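Local coordinates for farnesyl pyrophosphate synthetase (Staphylococcus aureus, PDB 5H9D), which probably makes heptaprenyl diphosphate by adding isopentenyl diphosphate units to an allylic diphosphate, with magnesium as cofactor, at residues L4-E18 with L36-L50. Residues are numbered along the deposited sequence; the frame is centred on the assembly and turned at random.
Sequences LNMNNEIKKVEQRLE and LSSGGKRVRPAFVIL. With PO4 (phosphate ion), chain G.
Ile49 presents its two branches to different residues of helix 6-20. Ile49 CD1 meets Val13 CG2 tip to tip at 3.5 Å, while Ile49 CG2, anti to the backbone N, lies 4.0 Å from both Glu9 CG and Met6 CE. The bent Met6 chain carries its sulfur and methyl across Leu50, and one turn on Ile10 CD1 rests on Ala46 CB.

At the other end Leu36 crosses Leu17 obliquely, Leu36 CD1 touching Leu17 CD1 at 4.0 Å, and Leu36 CD2 reaches Glu18 CG. Between these apolar patches, buried Arg42 grips Glu14 side-on. Arg42 NE gives a hydrogen bond to Glu14 OE2 (2.9 Å) and Arg42 NH2 one to Glu14 OE1 (2.8 Å), both on the syn side of a carboxylate turned 37° from the guanidinium plane. This two-point salt bridge ties the helix to the Gly39-Arg42 linker, where Lys41 NZ binds a phosphate ion, probably from the crystallisation liquor.

The axes of segments 6-18 and 43-50 approach to 10.1 Å, with 116° between their N-to-C directions, within the largely helical prenyl synthase fold. Helix 62-85 borders both: Tyr65 OH hydrogen-bonds Glu9 OE2, and Pro45 packs on Glu72. Helix 302-315 receives Phe47 and Leu50, and helix 158-183 meets Arg44 and Val48.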
# COMPACT_ATOMS: atom_id res chain seq x y z
N LEU A 4 -2.74 8.19 -29.74
CA LEU A 4 -2.30 8.14 -28.37
C LEU A 4 -0.78 8.08 -28.31
O LEU A 4 -0.16 7.21 -28.92
CB LEU A 4 -2.90 6.89 -27.71
CG LEU A 4 -3.08 6.84 -26.20
CD1 LEU A 4 -4.13 7.82 -25.76
CD2 LEU A 4 -3.52 5.45 -25.83
N ASN A 5 -0.18 9.02 -27.59
CA ASN A 5 1.26 9.05 -27.38
C ASN A 5 1.41 8.71 -25.90
O ASN A 5 0.81 9.35 -25.04
CB ASN A 5 1.84 10.42 -27.69
CG ASN A 5 3.34 10.47 -27.52
OD1 ASN A 5 3.85 10.44 -26.40
ND2 ASN A 5 4.07 10.52 -28.64
N MET A 6 2.20 7.68 -25.62
CA MET A 6 2.40 7.25 -24.25
C MET A 6 3.11 8.35 -23.49
O MET A 6 2.61 8.85 -22.49
CB MET A 6 3.22 5.96 -24.23
CG MET A 6 2.97 5.08 -23.01
SD MET A 6 1.72 3.82 -23.25
CE MET A 6 0.38 4.80 -23.67
N ASN A 7 4.27 8.75 -23.99
CA ASN A 7 5.05 9.80 -23.35
C ASN A 7 4.16 10.95 -22.94
O ASN A 7 4.19 11.41 -21.81
CB ASN A 7 6.12 10.31 -24.31
CG ASN A 7 7.36 9.45 -24.31
OD1 ASN A 7 7.32 8.29 -23.90
ND2 ASN A 7 8.48 10.02 -24.78
N ASN A 8 3.36 11.42 -23.88
CA ASN A 8 2.46 12.52 -23.64
C ASN A 8 1.45 12.12 -22.58
O ASN A 8 1.11 12.92 -21.72
CB ASN A 8 1.77 12.91 -24.96
CG ASN A 8 0.68 13.98 -24.78
OD1 ASN A 8 0.96 15.10 -24.36
ND2 ASN A 8 -0.56 13.62 -25.09
N GLU A 9 0.98 10.88 -22.62
CA GLU A 9 -0.02 10.46 -21.64
C GLU A 9 0.53 10.42 -20.24
O GLU A 9 -0.14 10.84 -19.31
CB GLU A 9 -0.61 9.10 -21.97
CG GLU A 9 -1.53 9.07 -23.19
CD GLU A 9 -2.61 10.13 -23.16
OE1 GLU A 9 -2.43 11.17 -23.82
OE2 GLU A 9 -3.64 9.92 -22.48
N ILE A 10 1.76 9.93 -20.09
CA ILE A 10 2.43 9.84 -18.79
C ILE A 10 2.64 11.23 -18.17
O ILE A 10 2.56 11.38 -16.96
CB ILE A 10 3.81 9.14 -18.90
CG1 ILE A 10 3.64 7.75 -19.50
CG2 ILE A 10 4.46 9.02 -17.53
CD1 ILE A 10 2.76 6.84 -18.70
N LYS A 11 2.92 12.24 -18.99
CA LYS A 11 3.13 13.59 -18.46
C LYS A 11 1.83 14.15 -17.88
O LYS A 11 1.83 14.84 -16.86
CB LYS A 11 3.64 14.55 -19.54
CG LYS A 11 4.99 14.18 -20.12
CD LYS A 11 5.64 15.34 -20.85
CE LYS A 11 6.93 14.89 -21.56
NZ LYS A 11 6.70 13.97 -22.74
N LYS A 12 0.71 13.85 -18.52
CA LYS A 12 -0.55 14.34 -18.03
C LYS A 12 -0.83 13.68 -16.69
O LYS A 12 -1.37 14.31 -15.79
CB LYS A 12 -1.65 14.06 -19.05
CG LYS A 12 -1.25 14.52 -20.43
CD LYS A 12 -2.36 15.23 -21.15
CE LYS A 12 -3.36 14.29 -21.73
NZ LYS A 12 -4.26 15.02 -22.66
N VAL A 13 -0.45 12.42 -16.53
CA VAL A 13 -0.68 11.79 -15.24
C VAL A 13 0.33 12.32 -14.21
O VAL A 13 0.01 12.45 -13.03
CB VAL A 13 -0.60 10.25 -15.34
CG1 VAL A 13 -0.56 9.64 -13.95
CG2 VAL A 13 -1.83 9.71 -16.07
N GLU A 14 1.52 12.66 -14.65
CA GLU A 14 2.58 13.14 -13.76
C GLU A 14 2.29 14.54 -13.20
O GLU A 14 2.72 14.89 -12.11
CB GLU A 14 3.91 13.16 -14.53
CG GLU A 14 5.13 13.29 -13.66
CD GLU A 14 5.35 12.06 -12.82
OE1 GLU A 14 6.34 12.01 -12.06
OE2 GLU A 14 4.51 11.12 -12.93
N GLN A 15 1.60 15.35 -14.00
CA GLN A 15 1.25 16.72 -13.64
C GLN A 15 0.08 16.74 -12.68
O GLN A 15 -0.02 17.64 -11.85
CB GLN A 15 0.93 17.49 -14.91
CG GLN A 15 2.18 18.05 -15.53
CD GLN A 15 1.99 18.48 -16.96
OE1 GLN A 15 0.92 18.93 -17.36
NE2 GLN A 15 3.05 18.36 -17.74
N ARG A 16 -0.77 15.73 -12.79
CA ARG A 16 -1.93 15.52 -11.94
C ARG A 16 -1.41 14.95 -10.61
O ARG A 16 -2.01 15.16 -9.55
CB ARG A 16 -2.88 14.53 -12.62
CG ARG A 16 -4.22 15.12 -13.04
CD ARG A 16 -4.87 14.44 -14.26
NE ARG A 16 -4.34 15.08 -15.46
CZ ARG A 16 -5.07 15.51 -16.49
NH1 ARG A 16 -6.39 15.36 -16.48
NH2 ARG A 16 -4.47 16.11 -17.51
N LEU A 17 -0.28 14.24 -10.66
CA LEU A 17 0.33 13.71 -9.45
C LEU A 17 0.99 14.83 -8.69
O LEU A 17 0.95 14.86 -7.46
CB LEU A 17 1.38 12.66 -9.77
CG LEU A 17 0.87 11.23 -9.85
CD1 LEU A 17 1.99 10.38 -10.46
CD2 LEU A 17 0.45 10.72 -8.47
N GLU A 18 1.63 15.74 -9.41
CA GLU A 18 2.29 16.88 -8.80
C GLU A 18 1.30 17.78 -8.05
O GLU A 18 1.63 18.33 -6.99
CB GLU A 18 3.05 17.67 -9.85
CG GLU A 18 4.40 17.07 -10.21
CD GLU A 18 5.02 17.69 -11.46
OE1 GLU A 18 4.68 18.84 -11.81
OE2 GLU A 18 5.85 17.02 -12.09
N LEU A 36 8.52 11.43 -5.72
CA LEU A 36 7.91 11.54 -7.03
C LEU A 36 8.86 11.91 -8.17
O LEU A 36 8.82 11.34 -9.25
CB LEU A 36 6.76 12.55 -6.97
CG LEU A 36 6.03 12.64 -8.30
CD1 LEU A 36 5.27 11.35 -8.47
CD2 LEU A 36 5.13 13.84 -8.35
N SER A 37 9.72 12.89 -7.90
CA SER A 37 10.68 13.40 -8.87
C SER A 37 12.01 12.66 -9.00
O SER A 37 12.73 12.89 -9.97
CB SER A 37 10.99 14.86 -8.54
OG SER A 37 11.44 14.93 -7.19
N SER A 38 12.37 11.81 -8.04
CA SER A 38 13.63 11.08 -8.15
C SER A 38 13.31 10.02 -9.18
O SER A 38 14.18 9.33 -9.70
CB SER A 38 14.08 10.50 -6.79
OG SER A 38 13.15 9.60 -6.21
N GLY A 39 12.01 9.96 -9.47
CA GLY A 39 11.39 9.11 -10.48
C GLY A 39 11.58 7.64 -10.79
O GLY A 39 12.69 7.12 -10.84
N GLY A 40 10.44 6.99 -11.03
CA GLY A 40 10.40 5.59 -11.39
C GLY A 40 9.72 5.50 -12.76
O GLY A 40 9.41 6.52 -13.34
N LYS A 41 9.45 4.30 -13.24
CA LYS A 41 8.86 4.12 -14.57
C LYS A 41 7.36 4.29 -14.78
O LYS A 41 6.88 4.12 -15.89
CB LYS A 41 9.29 2.77 -15.15
CG LYS A 41 9.33 1.63 -14.12
CD LYS A 41 10.04 0.39 -14.65
CE LYS A 41 10.17 -0.65 -13.58
NZ LYS A 41 11.05 -0.21 -12.46
N ARG A 42 6.63 4.61 -13.73
CA ARG A 42 5.21 4.83 -13.88
C ARG A 42 4.51 3.76 -14.72
O ARG A 42 3.64 4.07 -15.55
CB ARG A 42 5.00 6.19 -14.55
CG ARG A 42 5.78 7.31 -13.92
CD ARG A 42 5.21 7.67 -12.54
NE ARG A 42 5.92 8.82 -11.97
CZ ARG A 42 7.13 8.77 -11.43
NH1 ARG A 42 7.79 7.63 -11.37
NH2 ARG A 42 7.69 9.86 -10.95
N VAL A 43 4.86 2.49 -14.50
CA VAL A 43 4.23 1.41 -15.26
C VAL A 43 2.73 1.27 -14.96
O VAL A 43 1.95 1.17 -15.89
CB VAL A 43 4.97 0.05 -15.04
CG1 VAL A 43 6.25 0.29 -14.30
CG2 VAL A 43 4.12 -0.96 -14.29
N ARG A 44 2.34 1.29 -13.68
CA ARG A 44 0.92 1.16 -13.29
C ARG A 44 0.06 2.20 -14.01
O ARG A 44 -0.94 1.85 -14.65
CB ARG A 44 0.77 1.28 -11.76
CG ARG A 44 0.66 -0.05 -11.01
CD ARG A 44 1.47 -0.13 -9.72
NE ARG A 44 2.90 -0.10 -10.00
CZ ARG A 44 3.77 -1.03 -9.61
NH1 ARG A 44 3.37 -2.08 -8.91
NH2 ARG A 44 5.05 -0.90 -9.91
N PRO A 45 0.41 3.50 -13.91
CA PRO A 45 -0.40 4.50 -14.62
C PRO A 45 -0.46 4.16 -16.11
O PRO A 45 -1.49 4.34 -16.76
CB PRO A 45 0.35 5.79 -14.37
CG PRO A 45 0.87 5.57 -12.99
CD PRO A 45 1.36 4.16 -13.01
N ALA A 46 0.66 3.65 -16.64
CA ALA A 46 0.77 3.32 -18.05
C ALA A 46 -0.22 2.25 -18.43
O ALA A 46 -0.98 2.41 -19.38
CB ALA A 46 2.20 2.88 -18.42
N PHE A 47 -0.25 1.15 -17.69
CA PHE A 47 -1.20 0.11 -18.00
C PHE A 47 -2.65 0.55 -17.87
O PHE A 47 -3.51 0.04 -18.55
CB PHE A 47 -0.93 -1.12 -17.13
CG PHE A 47 0.15 -1.99 -17.67
CD1 PHE A 47 0.06 -2.51 -18.95
CD2 PHE A 47 1.28 -2.24 -16.94
CE1 PHE A 47 1.07 -3.26 -19.49
CE2 PHE A 47 2.31 -3.00 -17.46
CZ PHE A 47 2.21 -3.51 -18.74
N VAL A 48 -2.92 1.52 -16.99
CA VAL A 48 -4.29 2.00 -16.82
C VAL A 48 -4.73 2.76 -18.08
O VAL A 48 -5.80 2.48 -18.64
CB VAL A 48 -4.43 2.91 -15.58
CG1 VAL A 48 -5.85 3.38 -15.44
CG2 VAL A 48 -4.02 2.15 -14.34
N ILE A 49 -3.92 3.73 -18.52
CA ILE A 49 -4.23 4.49 -19.74
C ILE A 49 -4.46 3.45 -20.87
O ILE A 49 -5.57 3.32 -21.36
CB ILE A 49 -3.06 5.50 -20.11
CG1 ILE A 49 -3.27 6.87 -19.44
CG2 ILE A 49 -2.98 5.74 -21.62
CD1 ILE A 49 -2.79 6.94 -18.04
N LEU A 50 -3.43 2.69 -21.24
CA LEU A 50 -3.50 1.66 -22.29
C LEU A 50 -4.68 0.70 -22.19
O LEU A 50 -5.33 0.43 -23.19
CB LEU A 50 -2.22 0.82 -22.34
CG LEU A 50 -1.22 1.25 -23.41
CD1 LEU A 50 -0.17 0.19 -23.52
CD2 LEU A 50 -1.93 1.43 -24.74
P PO4 G . 10.10 1.67 -9.07
O1 PO4 G . 10.51 0.50 -9.90
O2 PO4 G . 9.23 2.57 -9.88
O3 PO4 G . 9.36 1.19 -7.87
O4 PO4 G . 11.32 2.41 -8.63